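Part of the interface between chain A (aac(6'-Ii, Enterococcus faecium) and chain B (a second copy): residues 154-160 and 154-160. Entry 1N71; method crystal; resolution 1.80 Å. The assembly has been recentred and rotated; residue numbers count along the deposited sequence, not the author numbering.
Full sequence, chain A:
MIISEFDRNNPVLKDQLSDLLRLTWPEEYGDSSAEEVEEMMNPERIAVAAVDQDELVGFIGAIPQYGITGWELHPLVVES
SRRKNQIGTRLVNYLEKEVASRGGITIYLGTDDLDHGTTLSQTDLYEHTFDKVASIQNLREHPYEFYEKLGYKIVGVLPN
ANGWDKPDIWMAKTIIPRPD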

# COMPACT_ATOMS: atom_id res chain seq x y z
N ILE A 154 5.44 14.04 0.52
CA ILE A 154 6.09 12.74 0.44
C ILE A 154 6.29 12.30 1.88
O ILE A 154 6.97 12.98 2.66
CB ILE A 154 7.47 12.81 -0.25
CG1 ILE A 154 7.30 13.29 -1.70
CG2 ILE A 154 8.15 11.43 -0.20
CD1 ILE A 154 8.62 13.55 -2.45
N VAL A 155 5.69 11.17 2.24
CA VAL A 155 5.78 10.64 3.59
C VAL A 155 6.52 9.31 3.65
O VAL A 155 6.61 8.69 4.71
CB VAL A 155 4.40 10.44 4.21
CG1 VAL A 155 3.71 11.78 4.39
CG2 VAL A 155 3.56 9.53 3.31
N GLY A 156 7.03 8.86 2.52
CA GLY A 156 7.76 7.61 2.52
C GLY A 156 8.22 7.19 1.15
O GLY A 156 7.79 7.76 0.14
N VAL A 157 9.11 6.21 1.11
CA VAL A 157 9.63 5.67 -0.13
C VAL A 157 9.81 4.16 0.02
O VAL A 157 10.00 3.66 1.12
CB VAL A 157 11.01 6.28 -0.52
CG1 VAL A 157 10.86 7.76 -0.85
CG2 VAL A 157 12.02 6.07 0.62
N LEU A 158 9.72 3.46 -1.10
CA LEU A 158 9.89 2.01 -1.11
C LEU A 158 11.12 1.75 -1.97
O LEU A 158 11.04 1.68 -3.19
CB LEU A 158 8.66 1.34 -1.71
CG LEU A 158 8.70 -0.19 -1.76
CD1 LEU A 158 9.20 -0.75 -0.44
CD2 LEU A 158 7.31 -0.71 -2.09
N PRO A 159 12.28 1.60 -1.33
CA PRO A 159 13.53 1.35 -2.06
C PRO A 159 13.53 0.13 -2.97
O PRO A 159 13.09 -0.96 -2.58
CB PRO A 159 14.57 1.23 -0.94
CG PRO A 159 13.99 2.09 0.16
CD PRO A 159 12.53 1.68 0.12
N ASN A 160 14.01 0.32 -4.20
CA ASN A 160 14.11 -0.76 -5.18
C ASN A 160 12.81 -1.51 -5.48
O ASN A 160 12.85 -2.67 -5.88
CB ASN A 160 15.17 -1.76 -4.70
CG ASN A 160 16.43 -1.08 -4.21
OD1 ASN A 160 17.05 -0.31 -4.94
ND2 ASN A 160 16.82 -1.37 -2.97
N ILE B 154 12.28 1.53 8.95
CA ILE B 154 11.11 2.36 8.74
C ILE B 154 11.47 3.28 7.57
O ILE B 154 12.43 4.06 7.65
CB ILE B 154 10.77 3.21 9.97
CG1 ILE B 154 10.44 2.29 11.16
CG2 ILE B 154 9.58 4.10 9.67
CD1 ILE B 154 10.30 3.04 12.47
N VAL B 155 10.72 3.17 6.48
CA VAL B 155 10.97 3.98 5.31
C VAL B 155 9.82 4.95 5.02
O VAL B 155 9.85 5.70 4.03
CB VAL B 155 11.22 3.11 4.06
CG1 VAL B 155 12.57 2.41 4.19
CG2 VAL B 155 10.11 2.07 3.91
N GLY B 156 8.81 4.94 5.88
CA GLY B 156 7.69 5.84 5.70
C GLY B 156 6.61 5.69 6.75
O GLY B 156 6.61 4.74 7.53
N VAL B 157 5.70 6.65 6.78
CA VAL B 157 4.59 6.62 7.70
C VAL B 157 3.37 7.23 7.02
O VAL B 157 3.51 8.10 6.16
CB VAL B 157 4.87 7.43 8.99
CG1 VAL B 157 6.00 6.78 9.77
CG2 VAL B 157 5.24 8.88 8.64
N LEU B 158 2.19 6.76 7.39
CA LEU B 158 0.96 7.31 6.83
C LEU B 158 0.20 7.90 8.00
O LEU B 158 -0.47 7.18 8.74
CB LEU B 158 0.13 6.22 6.15
CG LEU B 158 -1.21 6.70 5.59
CD1 LEU B 158 -1.01 7.92 4.68
CD2 LEU B 158 -1.87 5.56 4.83
N PRO B 159 0.31 9.22 8.21
CA PRO B 159 -0.37 9.89 9.32
C PRO B 159 -1.89 9.75 9.26
O PRO B 159 -2.49 9.86 8.19
CB PRO B 159 0.06 11.35 9.17
CG PRO B 159 1.42 11.24 8.51
CD PRO B 159 1.16 10.17 7.47
N ASN B 160 -2.49 9.50 10.42
CA ASN B 160 -3.94 9.38 10.56
C ASN B 160 -4.61 8.30 9.71
O ASN B 160 -5.81 8.39 9.44
CB ASN B 160 -4.60 10.72 10.24
CG ASN B 160 -3.89 11.89 10.90
OD1 ASN B 160 -3.67 11.89 12.11
ND2 ASN B 160 -3.54 12.89 10.11

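Two backbone hydrogen bonds hold this contact together. Val B157 N donates to Val A155 O at 3.0 Å, with an N-H...O angle of 160°. Val A157 N donates to Val B155 O at 3.1 Å, with an angle of 159°. The two bonds are near copies of each other, as expected where two copies of one protein meet through the same residues. Both are short and close to straight. Both bonds are made entirely by main-chain atoms.

The bonds flank Gly A156 and Gly B156, which form a single beta bridge. Gly A156 CA and Gly B156 CA lie 3.6 Å apart, the nearest CA pair across the two stretches. The strands run at 140° to each other, so they are antiparallel in sense but well short of the ideal 180°. Their axes approach to 4.6 Å. The strands diverge on leaving the glycine pair.

The close approach brings each carbonyl near the facing glycine. Val A155 O lies 3.2 Å from Gly B156 CA, and Val B155 O lies 3.2 Å from Gly A156 CA. There is no room here for a side chain. An ideal CB on Gly A156 would point toward chain B and sit 2.8 Å from Gly B156 CA, a clash. One on Gly B156 would likewise fall 2.8 Å from Gly A156 CA. Glycine at this position lets the two backbones come this close.

Val A155 O also lies 3.5 Å from Val B157 O. Both atoms are acceptors, so this is proximity and not a hydrogen bond.

Apolar packing lies beyond the backbone pairing. Val A155 and Val B155 direct their CA-to-CB bonds toward the opposing stretch, and each has the largest area covered in its own stretch. Val A155 CG1 meets Pro B159 CD at 4.3 Å. In the matching contact, Val B155 CG1 meets Pro A159 CD at 4.1 Å. Each valine thus packs against the proline just past the end of the partner strand. Both valines adopt the m rotamer.

The CA-to-CB bonds of Val A157 and Val B157 point sideways; those of Leu A158 and Leu B158 point away. Val A157 CG2 lies 4.1 Å from Val B155 O, and Val B157 CG2 lies 4.2 Å from Val A155 O. Ile A154, Asn A160 and their chain B counterparts make no contact across the two stretches. The two stretches bury 293 Å², both sides summed, about half of it on Val A155 and Val B155.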